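Beta-galactosidase (Bacteroides thetaiotaomicron, PDB 5MUJ) probably hydrolyses arabinofuranosidic linkages of the plant pectin rhamnogalacturonan II, whose chain B glycan it holds in its pocket. Local coordinates at residues F286-F291 against F331-Y336; K325-L330 against H346-V351. All coordinates share one frame; numbering follows the deposited sequence.

Contact 1 of 2, residues F286-F291 against F331-Y336; sequences FYFSAF and FAHKSY. With RAM (alpha-L-rhamnopyranose), chain B.
Phe288 of strand 286-290 packs against His333 and Lys334 of segment 331-336, where aromatic and aliphatic groups meet it without any direct hydrogen bond between the two strands. The His333 ring turns its edge toward the Phe288 face in an offset edge-to-face pair, planes at 85°. Beside it, Lys334 CG lies over one Phe288 face in a CH-pi contact, 4.1 Å from the ring centroid, while Phe331 CB and Lys334 CG cover opposite faces of the imidazole. Phe291, just beyond the end of the strand, brings CZ to 4.3 Å from Phe331 CZ on one side of Phe288, and on the other Phe286 CB meets Ser335 CB at 3.9 Å.

Two polar side chains, His333 and Lys334, reach the bound rhamnose. His333 NE2 and sugar O4 form an almost straight hydrogen bond of 2.8 Å, while ND1 is bonded to Cys349 O. Lys334, extended beyond CG, gives NZ to rhamnose O3 at 2.6 Å and also forms a salt bridge with Asp61. Ala290 CB lies 3.6 Å from the sugar methyl C6.

In this five-sheet beta-propeller, the contact joins strand 282-290, flanked by strands 270-279 and 299-306, to edge strand 331-340 of the next sheet, at the glycan pocket.

Contact 2 of 2, residues K325-L330 against H346-V351; sequences KNYDEL and HFYCAV
Tyr348 meets Tyr327 and Asp328 with its phenol group. Its CB packs on the carbonyl oxygen of Lys334 in the adjoining strand, and CG is set between the backbone N and the carbonyl carbon (chi1 69°). Farther out the ring meets the 325-330 loop: CE2 touches Ala332 CB and lies 3.6 Å from Asp328 OD2, and CZ lies equally close to that same OD2. At the tip, OH is gripped twice: it donates to Asp328 OD2 at 2.7 Å, on the anti side of the carboxylate and 17° out of its plane, and accepts from Tyr327 OH, also at 2.7 Å. The two tyrosine side chains cross at about a right angle. A phenylalanine here would probably leave the Tyr327 hydroxyl without its acceptor and Asp328 OD2 relying on its salt bridge to Lys46.

Asp328 OD1 meanwhile accepts from Lys325 N at 2.9 Å, bracing the loop from within. Ala350 CB sits at the edge of the Tyr327 ring, 3.6 Å from CD1. Where the loop leads into the next strand, Leu330 N bonds to Val351 O at 2.9 Å, and Leu330 CD2 lies alongside Val351 CG1.

The loop follows strand 313-314 and leads into strand 331-340; it folds against strand 343-351, itself hydrogen-bonded between strands 331-340 and 357-363 in the sheet that N-terminal strand 45-51 completes, the closure familiar in beta-propellers.

Both contacts engage the last sheet of the propeller, and the neighbouring strands 331-340 and 343-351 tie them together: His333 O and Tyr336 O probably accept hydrogen bonds from Cys349 N and Phe347 N. Both are largely buried, yet the centre of contact 1 lies about 9 Å, and that of contact 2 about 15 Å, from the centre of the chain, and contact 2 includes the exposed Glu329. Contact 1 joins two sheets through rings and aliphatic groups, the tips of His333 and Lys334 binding sugar as well as protein partners. Contact 2 instead fixes a loop to a strand through a hydroxyl-carboxylate chain and one backbone bond. Strand 331-340 thus contributes to the pocket, while structural hydrogen bonding lies farther out.

Contact 1 of 2, residues F286-F291 against F331-Y336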
# COMPACT_ATOMS: atom_id res chain seq x y z
N PHE A 286 6.50 7.13 -2.44
CA PHE A 286 6.73 5.87 -3.13
C PHE A 286 5.38 5.44 -3.67
O PHE A 286 4.39 5.48 -2.94
CB PHE A 286 7.31 4.84 -2.14
CG PHE A 286 8.62 5.23 -1.57
CD1 PHE A 286 9.77 5.10 -2.34
CD2 PHE A 286 8.72 5.83 -0.32
CE1 PHE A 286 11.01 5.44 -1.81
CE2 PHE A 286 9.95 6.20 0.18
CZ PHE A 286 11.09 6.05 -0.60
N TYR A 287 5.36 5.03 -4.93
CA TYR A 287 4.10 4.58 -5.57
C TYR A 287 4.40 3.51 -6.61
O TYR A 287 5.56 3.40 -7.08
CB TYR A 287 3.36 5.78 -6.17
CG TYR A 287 3.94 6.31 -7.44
CD1 TYR A 287 3.48 5.83 -8.68
CD2 TYR A 287 4.90 7.32 -7.44
CE1 TYR A 287 4.00 6.34 -9.88
CE2 TYR A 287 5.41 7.83 -8.62
CZ TYR A 287 4.95 7.33 -9.83
OH TYR A 287 5.47 7.83 -11.00
N PHE A 288 3.39 2.75 -6.99
CA PHE A 288 3.48 1.82 -8.11
C PHE A 288 2.63 2.30 -9.26
O PHE A 288 1.61 3.04 -9.09
CB PHE A 288 3.10 0.36 -7.80
CG PHE A 288 1.63 -0.02 -7.98
CD1 PHE A 288 0.68 0.23 -6.96
CD2 PHE A 288 1.18 -0.71 -9.11
CE1 PHE A 288 -0.62 -0.17 -7.08
CE2 PHE A 288 -0.20 -1.05 -9.27
CZ PHE A 288 -1.07 -0.80 -8.24
N SER A 289 3.02 1.84 -10.43
CA SER A 289 2.23 2.02 -11.62
C SER A 289 2.16 0.72 -12.38
O SER A 289 3.07 -0.11 -12.30
CB SER A 289 2.81 3.13 -12.48
OG SER A 289 1.90 3.49 -13.52
N ALA A 290 1.07 0.50 -13.09
CA ALA A 290 0.91 -0.66 -13.96
C ALA A 290 0.28 -0.21 -15.26
O ALA A 290 -0.51 0.78 -15.26
CB ALA A 290 0.08 -1.77 -13.34
N PHE A 291 0.58 -0.93 -16.34
CA PHE A 291 -0.02 -0.66 -17.68
C PHE A 291 0.24 0.79 -18.08
O PHE A 291 -0.63 1.46 -18.67
CB PHE A 291 -1.51 -1.02 -17.70
CG PHE A 291 -1.79 -2.35 -17.08
CD1 PHE A 291 -1.16 -3.49 -17.57
CD2 PHE A 291 -2.58 -2.46 -15.93
CE1 PHE A 291 -1.35 -4.73 -16.97
CE2 PHE A 291 -2.77 -3.70 -15.33
CZ PHE A 291 -2.15 -4.83 -15.84
N PHE A 331 5.06 -8.75 -12.43
CA PHE A 331 4.87 -7.52 -11.71
C PHE A 331 5.89 -7.43 -10.58
O PHE A 331 6.11 -8.42 -9.86
CB PHE A 331 3.47 -7.39 -11.06
CG PHE A 331 2.28 -7.58 -11.99
CD1 PHE A 331 2.27 -7.00 -13.25
CD2 PHE A 331 1.14 -8.26 -11.56
CE1 PHE A 331 1.16 -7.14 -14.07
CE2 PHE A 331 0.04 -8.42 -12.39
CZ PHE A 331 0.06 -7.85 -13.64
N ALA A 332 6.52 -6.27 -10.39
CA ALA A 332 7.38 -6.03 -9.20
C ALA A 332 6.99 -4.66 -8.69
O ALA A 332 7.40 -3.65 -9.24
CB ALA A 332 8.88 -6.10 -9.52
N HIS A 333 6.12 -4.64 -7.69
CA HIS A 333 5.26 -3.48 -7.50
C HIS A 333 4.59 -3.42 -6.13
O HIS A 333 4.29 -4.44 -5.50
CB HIS A 333 4.20 -3.43 -8.63
CG HIS A 333 3.10 -4.44 -8.53
ND1 HIS A 333 3.21 -5.64 -7.87
CD2 HIS A 333 1.82 -4.40 -8.98
CE1 HIS A 333 2.07 -6.31 -7.96
NE2 HIS A 333 1.21 -5.57 -8.63
N LYS A 334 4.28 -2.18 -5.74
CA LYS A 334 3.67 -1.80 -4.46
C LYS A 334 4.80 -1.66 -3.49
O LYS A 334 5.76 -2.40 -3.61
CB LYS A 334 2.55 -2.73 -4.03
CG LYS A 334 1.53 -2.97 -5.14
CD LYS A 334 0.36 -3.75 -4.63
CE LYS A 334 -0.62 -4.03 -5.75
NZ LYS A 334 -1.76 -4.82 -5.24
N SER A 335 4.78 -0.63 -2.64
CA SER A 335 5.95 -0.29 -1.80
C SER A 335 5.65 -0.15 -0.34
O SER A 335 4.61 0.35 0.10
CB SER A 335 6.54 1.06 -2.25
OG SER A 335 6.92 1.02 -3.61
N TYR A 336 6.62 -0.61 0.45
CA TYR A 336 6.84 -0.09 1.78
C TYR A 336 8.35 -0.06 2.02
O TYR A 336 9.03 -1.04 1.76
CB TYR A 336 6.11 -0.90 2.85
CG TYR A 336 5.64 -0.05 3.97
CD1 TYR A 336 6.51 0.32 5.00
CD2 TYR A 336 4.33 0.50 3.97
CE1 TYR A 336 6.10 1.16 6.01
CE2 TYR A 336 3.92 1.33 5.00
CZ TYR A 336 4.80 1.66 6.02
OH TYR A 336 4.44 2.47 7.07
C1 RAM B . -4.81 -4.78 -10.12
C2 RAM B . -4.52 -4.88 -8.64
C3 RAM B . -3.44 -5.95 -8.44
C4 RAM B . -2.22 -5.54 -9.26
C5 RAM B . -2.47 -5.27 -10.75
C6 RAM B . -1.34 -4.48 -11.39
O2 RAM B . -4.07 -3.57 -8.18
O3 RAM B . -3.11 -6.12 -7.06
O4 RAM B . -1.29 -6.61 -9.23
O5 RAM B . -3.73 -4.62 -11.06

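Contact 2 of 2, residues K325-L330 against H346-V351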
# COMPACT_ATOMS: atom_id res chain seq x y z
N LYS A 325 13.79 -10.86 -11.94
CA LYS A 325 14.08 -12.21 -11.44
C LYS A 325 12.92 -13.13 -11.75
O LYS A 325 11.82 -12.67 -12.02
CB LYS A 325 14.25 -12.15 -9.93
CG LYS A 325 15.46 -11.34 -9.50
CD LYS A 325 16.03 -11.74 -8.15
CE LYS A 325 16.31 -13.21 -8.05
NZ LYS A 325 17.00 -13.75 -9.26
N ASN A 326 13.17 -14.43 -11.65
CA ASN A 326 12.12 -15.44 -11.77
C ASN A 326 10.85 -15.06 -11.01
O ASN A 326 9.74 -14.98 -11.58
CB ASN A 326 12.67 -16.79 -11.23
CG ASN A 326 12.95 -16.77 -9.70
OD1 ASN A 326 13.68 -15.91 -9.18
ND2 ASN A 326 12.32 -17.71 -8.98
N TYR A 327 11.04 -14.74 -9.73
CA TYR A 327 9.95 -14.67 -8.80
C TYR A 327 9.14 -13.36 -9.01
O TYR A 327 8.01 -13.27 -8.52
CB TYR A 327 10.47 -14.88 -7.36
CG TYR A 327 11.28 -13.74 -6.77
CD1 TYR A 327 10.66 -12.54 -6.48
CD2 TYR A 327 12.67 -13.83 -6.55
CE1 TYR A 327 11.32 -11.47 -5.93
CE2 TYR A 327 13.35 -12.73 -6.00
CZ TYR A 327 12.66 -11.54 -5.72
OH TYR A 327 13.20 -10.37 -5.17
N ASP A 328 9.71 -12.34 -9.67
CA ASP A 328 8.94 -11.07 -9.95
C ASP A 328 8.82 -10.69 -11.43
O ASP A 328 8.58 -9.51 -11.78
CB ASP A 328 9.48 -9.88 -9.13
CG ASP A 328 10.91 -9.46 -9.51
OD1 ASP A 328 11.40 -9.84 -10.59
OD2 ASP A 328 11.57 -8.74 -8.71
N GLU A 329 8.86 -11.71 -12.27
CA GLU A 329 9.03 -11.51 -13.69
C GLU A 329 7.83 -10.83 -14.40
O GLU A 329 8.01 -10.34 -15.50
CB GLU A 329 9.34 -12.82 -14.38
CG GLU A 329 8.17 -13.78 -14.48
CD GLU A 329 8.53 -15.23 -14.79
OE1 GLU A 329 9.62 -15.50 -15.36
OE2 GLU A 329 7.70 -16.10 -14.48
N LEU A 330 6.65 -10.83 -13.79
CA LEU A 330 5.47 -10.19 -14.37
C LEU A 330 5.24 -8.81 -13.76
O LEU A 330 5.21 -7.81 -14.49
CB LEU A 330 4.25 -11.09 -14.18
CG LEU A 330 2.94 -10.53 -14.78
CD1 LEU A 330 3.06 -10.30 -16.28
CD2 LEU A 330 1.77 -11.45 -14.47
N HIS A 346 13.31 -2.09 0.72
CA HIS A 346 12.14 -1.80 -0.07
C HIS A 346 11.33 -3.10 -0.20
O HIS A 346 11.73 -4.00 -0.93
CB HIS A 346 12.54 -1.26 -1.43
CG HIS A 346 11.40 -0.63 -2.20
ND1 HIS A 346 11.59 0.48 -3.00
CD2 HIS A 346 10.09 -0.99 -2.37
CE1 HIS A 346 10.45 0.81 -3.59
NE2 HIS A 346 9.53 -0.06 -3.24
N PHE A 347 10.20 -3.15 0.53
CA PHE A 347 9.28 -4.28 0.47
C PHE A 347 8.31 -4.09 -0.68
O PHE A 347 7.77 -2.98 -0.88
CB PHE A 347 8.50 -4.41 1.79
CG PHE A 347 9.39 -4.70 2.97
CD1 PHE A 347 10.08 -3.68 3.61
CD2 PHE A 347 9.56 -6.01 3.44
CE1 PHE A 347 10.93 -3.94 4.71
CE2 PHE A 347 10.42 -6.27 4.52
CZ PHE A 347 11.09 -5.24 5.14
N TYR A 348 8.07 -5.14 -1.45
CA TYR A 348 7.19 -5.02 -2.64
C TYR A 348 6.51 -6.32 -2.93
O TYR A 348 6.86 -7.34 -2.34
CB TYR A 348 7.99 -4.54 -3.85
CG TYR A 348 9.02 -5.51 -4.45
CD1 TYR A 348 10.34 -5.59 -3.94
CD2 TYR A 348 8.68 -6.39 -5.44
CE1 TYR A 348 11.25 -6.44 -4.53
CE2 TYR A 348 9.59 -7.27 -6.02
CZ TYR A 348 10.89 -7.30 -5.52
OH TYR A 348 11.85 -8.16 -6.09
N CYS A 349 5.48 -6.29 -3.77
CA CYS A 349 4.73 -7.48 -4.14
C CYS A 349 5.29 -8.02 -5.45
O CYS A 349 5.37 -7.30 -6.45
CB CYS A 349 3.23 -7.19 -4.29
SG CYS A 349 2.26 -8.57 -4.94
N ALA A 350 5.72 -9.29 -5.41
CA ALA A 350 6.32 -9.97 -6.53
C ALA A 350 5.29 -10.91 -7.11
O ALA A 350 4.71 -11.71 -6.35
CB ALA A 350 7.54 -10.76 -6.02
N VAL A 351 5.05 -10.79 -8.43
CA VAL A 351 4.21 -11.69 -9.17
C VAL A 351 4.96 -12.20 -10.40
O VAL A 351 5.59 -11.43 -11.12
CB VAL A 351 2.92 -10.96 -9.63
CG1 VAL A 351 1.96 -11.89 -10.38
CG2 VAL A 351 2.27 -10.33 -8.40